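Formate dehydrogenase (Pyrobaculum aerophilum, PDB 1QP8) binds NADPH and probably works as a D-isomer specific 2-hydroxyacid dehydrogenase, perhaps reducing glyoxylate or hydroxypyruvate. Local coordinates at residues 126-131 with 170-175. Sequence-based numbering, arbitrary orientation.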
loop_
_atom_site.group_PDB
_atom_site.type_symbol
_atom_site.label_atom_id
_atom_site.label_comp_id
_atom_site.label_asym_id
_atom_site.label_seq_id
_atom_site.Cartn_x
_atom_site.Cartn_y
_atom_site.Cartn_z
ATOM N N LYS A 126 14.401 -3.102 -7.117
ATOM C CA LYS A 126 15.430 -2.647 -6.190
ATOM C C LYS A 126 14.855 -1.543 -5.314
ATOM O O LYS A 126 14.650 -0.422 -5.777
ATOM C CB LYS A 126 16.624 -2.098 -6.979
ATOM C CG LYS A 126 17.254 -3.093 -7.955
ATOM C CD LYS A 126 16.307 -3.520 -9.089
ATOM C CE LYS A 126 16.249 -2.509 -10.237
ATOM N NZ LYS A 126 15.701 -1.175 -9.863
ATOM N N VAL A 127 14.611 -1.855 -4.048
ATOM C CA VAL A 127 14.043 -0.889 -3.122
ATOM C C VAL A 127 14.934 -0.664 -1.902
ATOM O O VAL A 127 15.285 -1.607 -1.204
ATOM C CB VAL A 127 12.667 -1.366 -2.627
ATOM C CG1 VAL A 127 11.958 -0.218 -1.940
ATOM C CG2 VAL A 127 11.841 -1.916 -3.792
ATOM N N ALA A 128 15.291 0.588 -1.646
ATOM C CA ALA A 128 16.124 0.916 -0.499
ATOM C C ALA A 128 15.241 1.151 0.721
ATOM O O ALA A 128 14.041 1.397 0.590
ATOM C CB ALA A 128 16.942 2.160 -0.784
ATOM N N VAL A 129 15.837 1.065 1.905
ATOM C CA VAL A 129 15.119 1.289 3.154
ATOM C C VAL A 129 16.120 1.862 4.141
ATOM O O VAL A 129 16.682 1.133 4.941
ATOM C CB VAL A 129 14.519 -0.035 3.728
ATOM C CG1 VAL A 129 14.042 0.164 5.153
ATOM C CG2 VAL A 129 13.335 -0.500 2.863
ATOM N N LEU A 130 16.348 3.170 4.072
ATOM C CA LEU A 130 17.297 3.826 4.960
ATOM C C LEU A 130 16.780 3.842 6.392
ATOM O O LEU A 130 15.726 4.408 6.675
ATOM C CB LEU A 130 17.556 5.265 4.516
ATOM C CG LEU A 130 17.465 5.688 3.046
ATOM C CD1 LEU A 130 18.093 7.076 2.917
ATOM C CD2 LEU A 130 18.174 4.702 2.141
ATOM N N GLY A 131 17.542 3.241 7.297
ATOM C CA GLY A 131 17.137 3.177 8.686
ATOM C C GLY A 131 16.459 1.847 8.914
ATOM O O GLY A 131 15.427 1.569 8.299
ATOM N N GLU A 170 25.049 3.007 -1.721
ATOM C CA GLU A 170 24.813 1.664 -2.220
ATOM C C GLU A 170 23.559 1.143 -1.542
ATOM O O GLU A 170 23.629 0.453 -0.527
ATOM C CB GLU A 170 26.013 0.761 -1.902
ATOM C CG GLU A 170 25.807 -0.720 -2.227
ATOM C CD GLU A 170 25.411 -0.962 -3.676
ATOM O OE1 GLU A 170 26.203 -0.600 -4.579
ATOM O OE2 GLU A 170 24.309 -1.513 -3.907
ATOM N N ALA A 171 22.411 1.498 -2.105
ATOM C CA ALA A 171 21.103 1.101 -1.586
ATOM C C ALA A 171 20.165 1.893 -2.464
ATOM O O ALA A 171 19.071 1.450 -2.815
ATOM C CB ALA A 171 20.946 1.534 -0.132
ATOM N N LEU A 172 20.637 3.080 -2.820
ATOM C CA LEU A 172 19.908 3.991 -3.682
ATOM C C LEU A 172 20.303 3.732 -5.140
ATOM O O LEU A 172 19.541 4.038 -6.053
ATOM C CB LEU A 172 20.238 5.439 -3.298
ATOM C CG LEU A 172 19.953 5.914 -1.867
ATOM C CD1 LEU A 172 20.303 7.373 -1.778
ATOM C CD2 LEU A 172 18.487 5.727 -1.500
ATOM N N ARG A 173 21.492 3.164 -5.350
ATOM C CA ARG A 173 21.980 2.874 -6.700
ATOM C C ARG A 173 20.934 2.182 -7.544
ATOM O O ARG A 173 20.504 1.073 -7.231
ATOM C CB ARG A 173 23.247 2.012 -6.672
ATOM C CG ARG A 173 24.512 2.816 -6.410
ATOM C CD ARG A 173 25.771 2.205 -7.032
ATOM N NE ARG A 173 26.735 3.267 -7.302
ATOM C CZ ARG A 173 27.398 3.937 -6.364
ATOM N NH1 ARG A 173 27.225 3.639 -5.081
ATOM N NH2 ARG A 173 28.189 4.948 -6.706
ATOM N N GLU A 174 20.533 2.853 -8.619
ATOM C CA GLU A 174 19.530 2.321 -9.535
ATOM C C GLU A 174 18.312 1.771 -8.803
ATOM O O GLU A 174 17.610 0.897 -9.317
ATOM C CB GLU A 174 20.136 1.217 -10.395
ATOM C CG GLU A 174 21.290 1.669 -11.250
ATOM C CD GLU A 174 21.938 0.508 -11.965
ATOM O OE1 GLU A 174 22.447 -0.405 -11.274
ATOM O OE2 GLU A 174 21.934 0.508 -13.216
ATOM N N ALA A 175 18.065 2.271 -7.599
ATOM C CA ALA A 175 16.909 1.809 -6.854
ATOM C C ALA A 175 15.678 2.495 -7.455
ATOM O O ALA A 175 15.749 3.655 -7.894
ATOM C CB ALA A 175 17.060 2.153 -5.387
#
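The flat group at the meeting of Lys126 and Glu174 is a peptide carbonyl: Lys126 NZ meets Glu174 O end-on at 2.9 Å, nearly in line with the C=O bond (166°) rather than over a face of the peptide. The lysine chain turns at three successive bonds (chi2 64°, chi3 82°, then chi4), which brings NZ back over the turn to Glu174 O. Ala175 CB lies against the backbone O of Lys126, at 3.5 Å. The Glu174 carboxylate is not the partner, its OE1 staying 6.9 Å from Lys126 NZ. Here a Rossmann-type domain packs the helix 169-172 and the type II turn from Leu172 to Ala175 against strand 126-130, just before the chain enters strand 177-180, the parallel neighbour of 126-130. An alanine in place of Lys126 would probably leave the Glu174 carbonyl without this donor and the turn less firmly tied to the strand. Ala128 CB faces Ala171, its CB 4.1 Å from Ala171 CB, and also meets Leu172 CD2. The two leucines cross at about a right angle, Leu172 CD2 lying 3.8 Å from Leu130 CD2. Leu130 also touches Phe153, and its side chain lies about 8 Å from the bound NADPH.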